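Long-range contacts in lipolytic enzyme, G-D-S-L family (Bacteroides thetaiotaomicron, PDB 7BR2), which acts as a gut microbial serine esterase of the SGNH (GDSL) hydrolase family and metabolizes the drug diltiazem: residues A[84-89]-A[135-140]; A[131-136]-A[174-179]; A[141-146]-A[187-192]; A[230-235]-A[301-306]; A[264-269]-A[440-445]. All coordinates share one frame; numbering follows the deposited sequence.

Contact 1. Residues A[84-89]-A[135-140]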
# COMPACT_ATOMS: atom_id res chain seq x y z
N MET A 84 4.21 12.19 0.78
CA MET A 84 2.76 12.10 0.85
C MET A 84 2.31 12.47 2.26
O MET A 84 2.92 12.04 3.24
CB MET A 84 2.28 10.70 0.46
CG MET A 84 2.16 10.47 -1.04
SD MET A 84 3.70 10.65 -1.99
CE MET A 84 4.73 9.36 -1.30
N VAL A 85 1.25 13.28 2.36
CA VAL A 85 0.78 13.84 3.62
C VAL A 85 -0.70 13.51 3.78
O VAL A 85 -1.52 13.89 2.93
CB VAL A 85 1.02 15.35 3.70
CG1 VAL A 85 0.56 15.92 5.03
CG2 VAL A 85 2.49 15.69 3.44
N THR A 86 -1.05 12.77 4.83
CA THR A 86 -2.43 12.40 5.14
C THR A 86 -2.68 12.54 6.64
O THR A 86 -1.81 12.22 7.45
CB THR A 86 -2.75 10.97 4.69
OG1 THR A 86 -4.16 10.73 4.86
CG2 THR A 86 -1.95 9.93 5.48
N PHE A 87 -3.86 13.05 6.99
CA PHE A 87 -4.21 13.29 8.38
C PHE A 87 -5.70 13.57 8.44
O PHE A 87 -6.38 13.69 7.42
CB PHE A 87 -3.42 14.45 8.99
CG PHE A 87 -3.76 15.79 8.41
CD1 PHE A 87 -3.38 16.12 7.12
CD2 PHE A 87 -4.49 16.72 9.15
CE1 PHE A 87 -3.70 17.35 6.58
CE2 PHE A 87 -4.81 17.94 8.62
CZ PHE A 87 -4.42 18.26 7.33
N GLY A 88 -6.22 13.68 9.66
CA GLY A 88 -7.61 14.07 9.86
C GLY A 88 -8.43 13.08 10.67
O GLY A 88 -9.42 13.47 11.28
N MET A 89 -8.07 11.80 10.63
CA MET A 89 -8.87 10.83 11.38
C MET A 89 -8.88 11.16 12.87
O MET A 89 -9.92 11.06 13.53
CB MET A 89 -8.36 9.41 11.13
CG MET A 89 -9.18 8.34 11.86
SD MET A 89 -10.93 8.21 11.38
CE MET A 89 -10.82 7.47 9.75
N THR A 135 -2.62 13.62 0.20
CA THR A 135 -3.39 12.40 0.02
C THR A 135 -4.50 12.39 1.06
O THR A 135 -4.23 12.22 2.26
CB THR A 135 -2.54 11.13 0.13
OG1 THR A 135 -2.18 10.91 1.50
CG2 THR A 135 -1.30 11.26 -0.67
N GLY A 136 -5.74 12.58 0.61
CA GLY A 136 -6.87 12.65 1.52
C GLY A 136 -7.06 11.34 2.23
O GLY A 136 -7.10 10.29 1.59
N THR A 137 -7.13 11.37 3.57
CA THR A 137 -7.17 10.14 4.34
C THR A 137 -8.37 9.26 3.96
O THR A 137 -9.41 9.75 3.50
CB THR A 137 -7.25 10.43 5.84
OG1 THR A 137 -7.45 9.21 6.54
CG2 THR A 137 -8.40 11.38 6.15
N SER A 138 -8.20 7.96 4.16
CA SER A 138 -9.30 7.02 4.12
C SER A 138 -10.39 7.46 5.12
O SER A 138 -10.10 8.16 6.08
CB SER A 138 -8.79 5.61 4.44
OG SER A 138 -8.03 5.58 5.63
N PRO A 139 -11.63 7.04 4.91
CA PRO A 139 -12.74 7.64 5.65
C PRO A 139 -13.09 6.93 6.95
O PRO A 139 -12.71 5.78 7.19
CB PRO A 139 -13.90 7.52 4.65
CG PRO A 139 -13.63 6.19 3.97
CD PRO A 139 -12.11 6.06 3.91
N TYR A 140 -13.82 7.64 7.80
CA TYR A 140 -14.55 7.02 8.90
C TYR A 140 -15.87 6.49 8.36
O TYR A 140 -16.70 7.26 7.85
CB TYR A 140 -14.79 8.01 10.03
CG TYR A 140 -15.57 7.43 11.19
CD1 TYR A 140 -14.95 6.63 12.14
CD2 TYR A 140 -16.93 7.66 11.32
CE1 TYR A 140 -15.66 6.09 13.20
CE2 TYR A 140 -17.65 7.12 12.38
CZ TYR A 140 -17.02 6.34 13.32
OH TYR A 140 -17.73 5.81 14.37
O HOH W 1 -4.98 8.08 5.98
O HOH W 2 -6.18 13.57 4.82
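Thr86 and Thr135 cross obliquely where two parallel strands end. Thr135 N gives a nearly straight hydrogen bond (170°) to Val85 O at 3.0 Å, reaching it from above the carbonyl plane; the hydroxyl of Thr135 adds a weak bond to that oxygen. With OG1 anti to its backbone N (chi1 -173°), Thr86 brings this OG1 to 3.0 Å from Thr135 O, at best a weak hydrogen bond, since the proton has another acceptor within reach. The methyl CG2 of Thr135 lies 3.6 Å from Met84 CG.

Beyond this pair two waters link the chains. One joins Thr86 OG1 to Thr137 OG1, donating to the latter at 2.8 Å; Thr137 OG1 in turn donates in plane to a lone pair of Ser138 O at 2.9 Å. A second accepts from Thr137 N at 2.7 Å and donates to Phe87 O. The bent Met89 lays CE 3.6 Å from Tyr140 N, while Tyr140 OH bonds Phe152 N. Outside, Phe87 and Thr137 touch helix 155-173, Ser138 and Pro139 helix 181-194, Met84 and Thr135 helix 210-223. Gly88 and Met89 begin a Gly-x-Asn-Asp sequence, the block that in SGNH hydrolases follows a central-sheet strand and helps form the oxyanion hole.

Contact 2. Residues A[131-136]-A[174-179]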
# COMPACT_ATOMS: atom_id res chain seq x y z
N ARG A 131 8.95 16.67 -3.98
CA ARG A 131 7.59 16.67 -4.50
C ARG A 131 6.59 16.40 -3.37
O ARG A 131 6.68 15.37 -2.69
CB ARG A 131 7.47 15.64 -5.61
CG ARG A 131 6.09 15.57 -6.24
CD ARG A 131 6.15 15.04 -7.67
NE ARG A 131 6.69 13.69 -7.83
CZ ARG A 131 5.95 12.59 -7.93
NH1 ARG A 131 4.62 12.67 -7.87
NH2 ARG A 131 6.53 11.41 -8.10
N ILE A 132 5.63 17.30 -3.20
CA ILE A 132 4.62 17.20 -2.15
C ILE A 132 3.33 16.64 -2.74
O ILE A 132 2.85 17.11 -3.78
CB ILE A 132 4.37 18.57 -1.48
CG1 ILE A 132 5.67 19.19 -0.98
CG2 ILE A 132 3.42 18.44 -0.31
CD1 ILE A 132 6.35 18.37 0.11
N VAL A 133 2.77 15.62 -2.09
CA VAL A 133 1.53 14.98 -2.54
C VAL A 133 0.53 14.96 -1.38
O VAL A 133 0.68 14.17 -0.44
CB VAL A 133 1.77 13.57 -3.07
CG1 VAL A 133 0.47 12.94 -3.53
CG2 VAL A 133 2.80 13.60 -4.21
N MET A 134 -0.50 15.80 -1.47
CA MET A 134 -1.59 15.72 -0.50
C MET A 134 -2.42 14.49 -0.80
O MET A 134 -2.85 14.29 -1.94
CB MET A 134 -2.45 16.98 -0.57
CG MET A 134 -1.74 18.26 -0.15
SD MET A 134 -1.36 18.31 1.60
CE MET A 134 0.42 18.51 1.58
N THR A 135 -2.62 13.62 0.20
CA THR A 135 -3.39 12.40 0.02
C THR A 135 -4.50 12.39 1.06
O THR A 135 -4.23 12.22 2.26
CB THR A 135 -2.54 11.13 0.13
OG1 THR A 135 -2.18 10.91 1.50
CG2 THR A 135 -1.30 11.26 -0.67
N GLY A 136 -5.74 12.58 0.61
CA GLY A 136 -6.87 12.65 1.52
C GLY A 136 -7.06 11.34 2.23
O GLY A 136 -7.10 10.29 1.59
N GLY A 174 0.96 24.34 -6.08
CA GLY A 174 1.57 23.57 -7.14
C GLY A 174 1.89 22.15 -6.74
O GLY A 174 2.83 21.56 -7.28
N TRP A 175 1.14 21.60 -5.79
CA TRP A 175 1.32 20.24 -5.33
C TRP A 175 0.27 19.33 -5.96
O TRP A 175 -0.80 19.79 -6.36
CB TRP A 175 1.19 20.18 -3.81
CG TRP A 175 2.17 21.05 -3.12
CD1 TRP A 175 3.36 21.48 -3.61
CD2 TRP A 175 2.07 21.56 -1.78
NE1 TRP A 175 4.01 22.25 -2.68
CE2 TRP A 175 3.24 22.31 -1.55
CE3 TRP A 175 1.12 21.45 -0.77
CZ2 TRP A 175 3.48 22.96 -0.33
CZ3 TRP A 175 1.35 22.10 0.44
CH2 TRP A 175 2.52 22.84 0.65
N GLU A 176 0.58 18.04 -6.02
CA GLU A 176 -0.38 17.07 -6.52
C GLU A 176 -1.35 16.68 -5.41
O GLU A 176 -1.09 16.87 -4.23
CB GLU A 176 0.34 15.83 -7.07
CG GLU A 176 1.43 16.18 -8.10
CD GLU A 176 2.34 15.02 -8.46
OE1 GLU A 176 2.47 14.73 -9.67
OE2 GLU A 176 2.94 14.41 -7.55
N PHE A 177 -2.51 16.14 -5.82
CA PHE A 177 -3.54 15.78 -4.87
C PHE A 177 -4.20 14.48 -5.31
O PHE A 177 -4.50 14.30 -6.49
CB PHE A 177 -4.62 16.88 -4.74
CG PHE A 177 -5.79 16.49 -3.87
CD1 PHE A 177 -6.89 15.80 -4.39
CD2 PHE A 177 -5.79 16.80 -2.51
CE1 PHE A 177 -7.96 15.42 -3.58
CE2 PHE A 177 -6.87 16.43 -1.69
CZ PHE A 177 -7.95 15.74 -2.23
N THR A 178 -4.45 13.60 -4.34
CA THR A 178 -5.29 12.42 -4.55
C THR A 178 -6.07 12.18 -3.27
O THR A 178 -5.68 12.62 -2.19
CB THR A 178 -4.46 11.20 -4.92
OG1 THR A 178 -5.35 10.12 -5.23
CG2 THR A 178 -3.56 10.79 -3.77
N ASP A 179 -7.20 11.49 -3.39
CA ASP A 179 -8.12 11.33 -2.27
C ASP A 179 -8.51 9.87 -2.12
O ASP A 179 -8.86 9.21 -3.10
CB ASP A 179 -9.37 12.20 -2.46
CG ASP A 179 -10.33 12.09 -1.29
OD1 ASP A 179 -9.88 11.85 -0.14
OD2 ASP A 179 -11.56 12.24 -1.52
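One face of the Trp175 indole is taken by Ile132, whose CB stands 3.6 Å from the centroid of the five-membered ring, 6° off its normal. Obliquely to the six-membered ring, the bent Met134 chain brings CE to 3.8 Å from Trp175 CE3. At the edge of the second flat group, the Arg131 guanidinium, and in its plane, Glu176 OE2 uses its syn lone pair to take a very short salt-bridging hydrogen bond from NH1 (2.4 Å), the two planes being 83° apart. Lys14 N bonds Glu176 OE1, and Lys14 O Arg131 NH1. Strands 131-136 and 176-179 are the ends of a beta-alpha-beta crossover through helix 155-173, the latter strand an edge of the parallel sheet. Met134 N donates to Glu176 O at 3.0 Å and Gly136 N to Thr178 O at 2.8 Å. On the Val133 and Glu176 face, the methyls of Thr135 and Thr178 meet side by side. Asp179 OD1, 3.5 Å from Gly136 CA, accepts from Asn181 N.

Contact 3. Residues A[141-146]-A[187-192]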
# COMPACT_ATOMS: atom_id res chain seq x y z
N ASP A 141 -16.08 5.17 8.44
CA ASP A 141 -17.24 4.55 7.82
C ASP A 141 -18.46 4.70 8.72
O ASP A 141 -18.65 3.94 9.67
CB ASP A 141 -16.98 3.08 7.54
CG ASP A 141 -18.06 2.45 6.69
OD1 ASP A 141 -19.08 3.12 6.42
OD2 ASP A 141 -17.90 1.27 6.33
N GLU A 142 -19.33 5.65 8.38
CA GLU A 142 -20.52 5.95 9.17
C GLU A 142 -21.72 5.06 8.84
O GLU A 142 -22.64 4.97 9.66
CB GLU A 142 -20.93 7.41 8.92
CG GLU A 142 -19.92 8.44 9.38
CD GLU A 142 -20.31 9.86 8.95
OE1 GLU A 142 -21.34 10.02 8.25
OE2 GLU A 142 -19.66 10.82 9.40
N THR A 143 -21.70 4.37 7.70
CA THR A 143 -22.88 3.68 7.20
C THR A 143 -22.85 2.17 7.43
O THR A 143 -23.91 1.53 7.39
CB THR A 143 -23.06 3.99 5.71
OG1 THR A 143 -21.95 3.48 4.95
CG2 THR A 143 -23.13 5.49 5.50
N ALA A 144 -21.69 1.58 7.68
CA ALA A 144 -21.59 0.14 7.89
C ALA A 144 -22.34 -0.27 9.15
O ALA A 144 -22.43 0.50 10.11
CB ALA A 144 -20.12 -0.26 7.99
N GLN A 145 -22.96 -1.45 9.13
CA GLN A 145 -23.64 -1.97 10.32
C GLN A 145 -22.74 -2.97 11.05
O GLN A 145 -22.73 -4.17 10.75
CB GLN A 145 -24.99 -2.55 9.97
CG GLN A 145 -25.89 -1.44 9.46
CD GLN A 145 -27.35 -1.78 9.52
OE1 GLN A 145 -27.73 -2.89 9.88
NE2 GLN A 145 -28.19 -0.83 9.08
N ILE A 146 -21.98 -2.46 12.01
CA ILE A 146 -21.08 -3.25 12.84
C ILE A 146 -21.70 -3.46 14.21
O ILE A 146 -22.26 -2.53 14.82
CB ILE A 146 -19.68 -2.62 12.99
CG1 ILE A 146 -18.84 -2.71 11.71
CG2 ILE A 146 -18.87 -3.35 14.03
CD1 ILE A 146 -19.40 -2.17 10.49
N ILE A 187 -17.07 2.72 -2.45
CA ILE A 187 -16.96 1.27 -2.37
C ILE A 187 -17.71 0.75 -1.16
O ILE A 187 -18.32 -0.33 -1.20
CB ILE A 187 -15.48 0.83 -2.35
CG1 ILE A 187 -14.79 1.19 -3.65
CG2 ILE A 187 -15.37 -0.67 -2.06
CD1 ILE A 187 -13.30 1.42 -3.50
N ASN A 188 -17.63 1.47 -0.04
CA ASN A 188 -18.36 1.08 1.15
C ASN A 188 -19.86 1.01 0.87
O ASN A 188 -20.52 0.04 1.25
CB ASN A 188 -18.06 2.05 2.30
CG ASN A 188 -16.75 1.70 3.03
OD1 ASN A 188 -16.24 0.59 2.91
ND2 ASN A 188 -16.22 2.66 3.77
N GLN A 189 -20.40 2.03 0.19
CA GLN A 189 -21.83 2.02 -0.15
C GLN A 189 -22.15 0.79 -1.00
O GLN A 189 -23.09 0.03 -0.71
CB GLN A 189 -22.19 3.27 -0.96
CG GLN A 189 -21.81 4.64 -0.40
CD GLN A 189 -22.52 5.04 0.89
OE1 GLN A 189 -22.60 4.27 1.85
NE2 GLN A 189 -23.02 6.28 0.92
N GLU A 190 -21.32 0.57 -2.02
CA GLU A 190 -21.60 -0.44 -3.02
C GLU A 190 -21.57 -1.85 -2.42
O GLU A 190 -22.43 -2.68 -2.73
CB GLU A 190 -20.60 -0.26 -4.16
CG GLU A 190 -20.81 -1.11 -5.39
CD GLU A 190 -19.69 -0.90 -6.39
OE1 GLU A 190 -18.80 -0.06 -6.11
OE2 GLU A 190 -19.71 -1.57 -7.46
N LEU A 191 -20.60 -2.13 -1.55
CA LEU A 191 -20.56 -3.46 -0.94
C LEU A 191 -21.45 -3.57 0.29
O LEU A 191 -21.78 -4.70 0.70
CB LEU A 191 -19.13 -3.86 -0.58
CG LEU A 191 -18.23 -4.08 -1.80
CD1 LEU A 191 -16.82 -4.46 -1.39
CD2 LEU A 191 -18.83 -5.09 -2.81
N GLN A 192 -21.85 -2.45 0.89
CA GLN A 192 -22.80 -2.53 1.98
C GLN A 192 -24.18 -2.88 1.45
O GLN A 192 -25.00 -3.43 2.20
CB GLN A 192 -22.81 -1.22 2.75
CG GLN A 192 -21.92 -1.25 3.97
CD GLN A 192 -21.45 0.13 4.37
OE1 GLN A 192 -22.12 1.13 4.13
NE2 GLN A 192 -20.26 0.19 4.95
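An Asx turn on the loop 141-146 presents its polar groups to one side of helix 181-194. Asp141, with CG anti to its backbone N, folds OD1 back over the loop, where it accepts from Thr143 N at 3.2 Å and from Ala144 N at 3.3 Å, both donors standing above the carboxylate plane. That double grip fixes the rotation of the carboxylate and turns OD2 to the helix.

Gln192, extended beyond CG, meets the turn with both ends of its amide. NE2 faces the carboxylate tip to tip, the two planes only 14° apart, and makes weak hydrogen bonds to Asp141 OD2 (2.9 Å) and OD1 (3.5 Å). OE1 accepts from Thr143 OG1 in a very short bond of 2.5 Å, on a lone pair in the amide plane. The Ala144 methyl presses close beside this amide, CB lying 3.1 Å from Gln192 NE2. One helical turn earlier, the Asn188 amide stacks on the Asp141 carboxylate with planes 5° apart; ND2 is 3.4 Å from OD2, but the angle is wrong for a hydrogen bond.

Loop residues after the helix complete the network of hydrogen bonds: Thr199 OG1 with Asp141 OD2, Gln192 NE2 donating to Phe198 O, and Leu200 N to Asn188 OD1. The turn lies between strand 131-136 and helix 155-173 in the chain, tied to helix 181-194 and the loop that follows it.

Contact 4. Residues A[230-235]-A[301-306]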
# COMPACT_ATOMS: atom_id res chain seq x y z
N ASP A 230 -1.28 -3.65 -18.40
CA ASP A 230 -1.21 -5.09 -18.23
C ASP A 230 0.18 -5.49 -17.76
O ASP A 230 1.18 -4.87 -18.13
CB ASP A 230 -1.48 -5.78 -19.57
CG ASP A 230 -2.95 -5.91 -19.88
OD1 ASP A 230 -3.78 -5.77 -18.96
OD2 ASP A 230 -3.29 -6.14 -21.06
N VAL A 231 0.23 -6.57 -16.99
CA VAL A 231 1.51 -7.18 -16.66
C VAL A 231 2.22 -7.59 -17.94
O VAL A 231 3.36 -7.19 -18.21
CB VAL A 231 1.31 -8.39 -15.73
CG1 VAL A 231 2.64 -9.03 -15.41
CG2 VAL A 231 0.55 -7.98 -14.47
N ALA A 232 1.53 -8.36 -18.78
CA ALA A 232 1.98 -8.72 -20.11
C ALA A 232 0.75 -9.18 -20.89
O ALA A 232 -0.26 -9.58 -20.30
CB ALA A 232 3.06 -9.80 -20.09
N ASN A 233 0.83 -9.09 -22.20
CA ASN A 233 -0.29 -9.44 -23.08
C ASN A 233 0.30 -10.16 -24.28
O ASN A 233 0.91 -9.54 -25.15
CB ASN A 233 -1.06 -8.18 -23.48
CG ASN A 233 -2.48 -8.49 -23.96
OD1 ASN A 233 -2.81 -9.63 -24.28
ND2 ASN A 233 -3.32 -7.47 -24.04
N MET A 234 0.16 -11.48 -24.31
CA MET A 234 0.70 -12.27 -25.40
C MET A 234 -0.42 -13.01 -26.11
O MET A 234 -1.35 -13.53 -25.48
CB MET A 234 1.76 -13.26 -24.92
CG MET A 234 1.19 -14.38 -24.09
SD MET A 234 2.39 -15.10 -22.98
CE MET A 234 1.75 -14.50 -21.43
N GLU A 235 -0.33 -13.03 -27.44
CA GLU A 235 -1.27 -13.73 -28.29
C GLU A 235 -0.47 -14.54 -29.30
O GLU A 235 0.29 -13.95 -30.09
CB GLU A 235 -2.21 -12.78 -29.03
CG GLU A 235 -3.36 -13.50 -29.73
CD GLU A 235 -4.25 -12.55 -30.54
OE1 GLU A 235 -4.43 -11.38 -30.14
OE2 GLU A 235 -4.76 -13.00 -31.59
N ASN A 301 -3.65 -6.41 -12.47
CA ASN A 301 -3.00 -7.70 -12.34
C ASN A 301 -3.44 -8.64 -13.44
O ASN A 301 -3.89 -9.76 -13.19
CB ASN A 301 -3.24 -8.31 -10.96
CG ASN A 301 -2.10 -9.20 -10.53
OD1 ASN A 301 -1.03 -9.19 -11.14
ND2 ASN A 301 -2.33 -10.01 -9.50
N THR A 302 -3.29 -8.20 -14.69
CA THR A 302 -3.63 -9.01 -15.87
C THR A 302 -2.35 -9.40 -16.63
O THR A 302 -1.73 -8.55 -17.28
CB THR A 302 -4.60 -8.27 -16.77
OG1 THR A 302 -5.85 -8.13 -16.09
CG2 THR A 302 -4.83 -9.04 -18.06
N GLU A 303 -2.00 -10.68 -16.55
CA GLU A 303 -0.91 -11.28 -17.32
C GLU A 303 -1.58 -12.23 -18.32
O GLU A 303 -1.72 -13.44 -18.07
CB GLU A 303 0.09 -12.01 -16.39
CG GLU A 303 1.32 -12.56 -17.09
CD GLU A 303 2.21 -13.41 -16.18
OE1 GLU A 303 1.81 -13.72 -15.03
OE2 GLU A 303 3.32 -13.77 -16.63
N LEU A 304 -1.99 -11.68 -19.46
CA LEU A 304 -2.95 -12.36 -20.32
C LEU A 304 -2.24 -13.31 -21.29
O LEU A 304 -1.33 -12.90 -22.02
CB LEU A 304 -3.79 -11.35 -21.09
CG LEU A 304 -5.07 -11.97 -21.68
CD1 LEU A 304 -6.09 -12.36 -20.60
CD2 LEU A 304 -5.70 -11.04 -22.71
N LEU A 305 -2.67 -14.57 -21.30
CA LEU A 305 -2.21 -15.53 -22.29
C LEU A 305 -3.36 -15.88 -23.23
O LEU A 305 -4.38 -16.46 -22.79
CB LEU A 305 -1.64 -16.79 -21.63
CG LEU A 305 -1.41 -17.95 -22.59
CD1 LEU A 305 -0.36 -17.61 -23.64
CD2 LEU A 305 -1.00 -19.21 -21.82
N LYS A 306 -3.21 -15.54 -24.50
CA LYS A 306 -4.20 -15.81 -25.53
C LYS A 306 -3.55 -16.68 -26.60
O LYS A 306 -2.56 -16.27 -27.22
CB LYS A 306 -4.74 -14.51 -26.15
CG LYS A 306 -6.03 -14.71 -26.93
CD LYS A 306 -6.48 -13.46 -27.65
CE LYS A 306 -7.09 -12.46 -26.67
NZ LYS A 306 -7.03 -11.09 -27.23
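Asn301 enters with OD1 close to Val231 CG2, although its stronger tie is to Tyr272 N. At Thr302 the first backbone bond forms: Val231 N donates to Thr302 O at 2.8 Å, strongly bent (130°) and from above the carbonyl plane. The Thr302 side chain lies alongside that of Asp230, Thr302 CB 3.4 Å from Asp230 OD1, while the hydroxyl bonds Met297 O. Glu303 runs out extended on the face of Ala232, its methylenes against Val231, and carries its carboxylate to Tyr265 OH and Gln345 NE2.

From here the two strands, 232-237 and 303-308, run parallel, 2° apart over these short segments, as the central pair of a mixed four-stranded sheet with 242-247 and 335-336 at its edges. Leu304 uses both backbone groups: its N donates to Ala232 O at 2.8 Å, and its O accepts from Met234 N at 3.1 Å along a straight 180° line. On the Asn233 face, Leu304 CD2 rests beside Asn233 OD1. Leu305 turns to the other face, where CD1 touches Met234 CG at 3.6 Å. Met234 holds CG in the crowded position between its N and carbonyl carbon, then bends so that CE comes close to Leu304 O. Lys306 N donates to Met234 O at 2.9 Å, and the ladder runs on to Ile236. Beside the Glu235 chain, Lys306 CD lies 3.7 Å from Glu235 CG, and NZ makes a long salt bridge of 3.9 Å to Glu235 OE1.

Contact 5. Residues A[264-269]-A[440-445]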
# COMPACT_ATOMS: atom_id res chain seq x y z
N ASP A 264 8.78 -19.97 -25.56
CA ASP A 264 9.56 -19.30 -24.53
C ASP A 264 8.98 -17.91 -24.31
O ASP A 264 8.73 -17.17 -25.27
CB ASP A 264 11.03 -19.22 -24.93
CG ASP A 264 11.73 -20.58 -24.85
OD1 ASP A 264 11.18 -21.50 -24.21
OD2 ASP A 264 12.81 -20.74 -25.44
N TYR A 265 8.71 -17.61 -23.04
CA TYR A 265 8.07 -16.38 -22.59
C TYR A 265 9.04 -15.63 -21.69
O TYR A 265 9.45 -16.16 -20.65
CB TYR A 265 6.78 -16.74 -21.85
CG TYR A 265 6.13 -15.67 -21.01
CD1 TYR A 265 5.73 -14.46 -21.57
CD2 TYR A 265 5.90 -15.87 -19.66
CE1 TYR A 265 5.12 -13.49 -20.80
CE2 TYR A 265 5.30 -14.91 -18.88
CZ TYR A 265 4.90 -13.73 -19.46
OH TYR A 265 4.29 -12.76 -18.68
N LEU A 266 9.44 -14.43 -22.08
CA LEU A 266 10.28 -13.61 -21.21
C LEU A 266 9.52 -12.32 -20.92
O LEU A 266 9.46 -11.42 -21.76
CB LEU A 266 11.66 -13.34 -21.83
CG LEU A 266 12.53 -12.40 -20.97
CD1 LEU A 266 12.84 -13.02 -19.58
CD2 LEU A 266 13.82 -11.98 -21.66
N ALA A 267 8.96 -12.23 -19.72
CA ALA A 267 8.21 -11.06 -19.31
C ALA A 267 9.16 -9.97 -18.83
O ALA A 267 10.28 -10.25 -18.42
CB ALA A 267 7.23 -11.42 -18.20
N GLU A 268 8.71 -8.72 -18.94
CA GLU A 268 9.44 -7.60 -18.34
C GLU A 268 9.10 -7.42 -16.88
O GLU A 268 9.87 -6.79 -16.15
CB GLU A 268 9.14 -6.30 -19.08
CG GLU A 268 9.56 -6.30 -20.54
CD GLU A 268 8.98 -5.13 -21.32
OE1 GLU A 268 8.23 -4.32 -20.73
OE2 GLU A 268 9.26 -5.05 -22.54
N ALA A 269 7.97 -7.95 -16.44
CA ALA A 269 7.51 -7.75 -15.08
C ALA A 269 6.93 -9.06 -14.57
O ALA A 269 6.58 -9.94 -15.36
CB ALA A 269 6.48 -6.62 -14.99
N PRO A 440 12.32 -11.23 -14.11
CA PRO A 440 11.72 -12.39 -14.75
C PRO A 440 12.76 -13.16 -15.54
O PRO A 440 13.67 -12.57 -16.13
CB PRO A 440 10.65 -11.79 -15.68
CG PRO A 440 10.37 -10.44 -15.13
CD PRO A 440 11.69 -9.97 -14.53
N VAL A 441 12.64 -14.48 -15.54
CA VAL A 441 13.49 -15.34 -16.34
C VAL A 441 12.64 -15.95 -17.45
O VAL A 441 11.41 -15.89 -17.43
CB VAL A 441 14.20 -16.44 -15.51
CG1 VAL A 441 15.08 -15.83 -14.46
CG2 VAL A 441 13.18 -17.34 -14.86
N VAL A 442 13.32 -16.51 -18.46
CA VAL A 442 12.62 -17.16 -19.55
C VAL A 442 11.86 -18.36 -19.00
O VAL A 442 12.45 -19.23 -18.35
CB VAL A 442 13.59 -17.55 -20.68
CG1 VAL A 442 12.84 -18.28 -21.78
CG2 VAL A 442 14.27 -16.33 -21.26
N ARG A 443 10.55 -18.39 -19.24
CA ARG A 443 9.68 -19.47 -18.80
C ARG A 443 9.18 -20.27 -20.00
O ARG A 443 8.73 -19.70 -21.00
CB ARG A 443 8.48 -18.92 -18.02
CG ARG A 443 8.86 -18.07 -16.82
CD ARG A 443 9.55 -18.91 -15.75
NE ARG A 443 9.82 -18.13 -14.55
CZ ARG A 443 10.37 -18.61 -13.44
NH1 ARG A 443 10.70 -19.90 -13.37
NH2 ARG A 443 10.58 -17.81 -12.40
N LYS A 444 9.22 -21.59 -19.87
CA LYS A 444 8.81 -22.51 -20.92
C LYS A 444 7.33 -22.83 -20.77
O LYS A 444 6.93 -23.55 -19.85
CB LYS A 444 9.66 -23.77 -20.83
CG LYS A 444 9.19 -24.93 -21.66
CD LYS A 444 9.54 -24.82 -23.12
CE LYS A 444 8.86 -25.97 -23.87
NZ LYS A 444 9.00 -27.32 -23.18
N ILE A 445 6.51 -22.31 -21.68
CA ILE A 445 5.06 -22.49 -21.64
C ILE A 445 4.68 -23.61 -22.61
O ILE A 445 5.12 -23.62 -23.76
CB ILE A 445 4.33 -21.19 -21.98
CG1 ILE A 445 4.71 -20.12 -20.94
CG2 ILE A 445 2.83 -21.43 -22.04
CD1 ILE A 445 3.94 -18.81 -21.05
O HOH W 3 9.16 -14.66 -18.18
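Two antiparallel strands meet at 135° between the N-to-C directions of their short segments, and Tyr265 and Arg443 form the hydrogen-bonded pair, with Tyr265 N to Arg443 O and Arg443 N to Tyr265 O both 2.9 Å and both in the carbonyl plane. Past this pair the chains diverge, and a water bridges them: it accepts from Ala267 N and donates to Tyr265 O and to Val441 O, the latter at 2.7 Å.

Ile445 reaches with CD1 across the Tyr265 side chain, 3.6 Å from CB and oblique to the ring. On the other face Asp264 pairs with Lys444, but their charged atoms do not meet; instead Asp264 CB lies 3.8 Å from Val442 CG1. Leu266, its CG anti to the backbone N, puts CD1 against the backbone of 440-442, 3.6 Å from Pro440 O. Pro440 sets its ring on the turn at the strand's end, with CB 3.2 Å from Ala267 O and CG near Ala269 N. Val441 CG2 stands 3.3 Å above the centre of the Arg443 guanidinium, a group further held by Asp319 and Gln348.

Tyr265 points its ring out of the sheet at Ala232 and Met234 of strand 232-237, and its OH bonds Glu303. In the antiparallel sheet, strand 260-267 lies between 249-257 and 443-449; at the start of helix 344-377, Pro344 and Gln345 touch Arg443, and Gln345 also touches Tyr265.

Overall arrangement
From the N terminus, contact 1 closes the first loop, joining strands 82-85 and 131-136 across helix 102-125. Contact 2 opens on the same strand 131-136, shares Thr135 and Gly136 with it, and adds strand 176-179. Contact 3 continues directly from contact 1 along the chain and crosses contact 2, since loop 141-146 waits for helix 181-194; all three lie within the SGNH hydrolase family region. Contacts 4 and 5 follow in series and cross each other, 264-269 lying inside the loop closed by 230-235 and 301-306. They touch, centres about 12 Å apart, joining the mixed sheet to the antiparallel one, where contact 5 returns the C-terminal strand after the long helices.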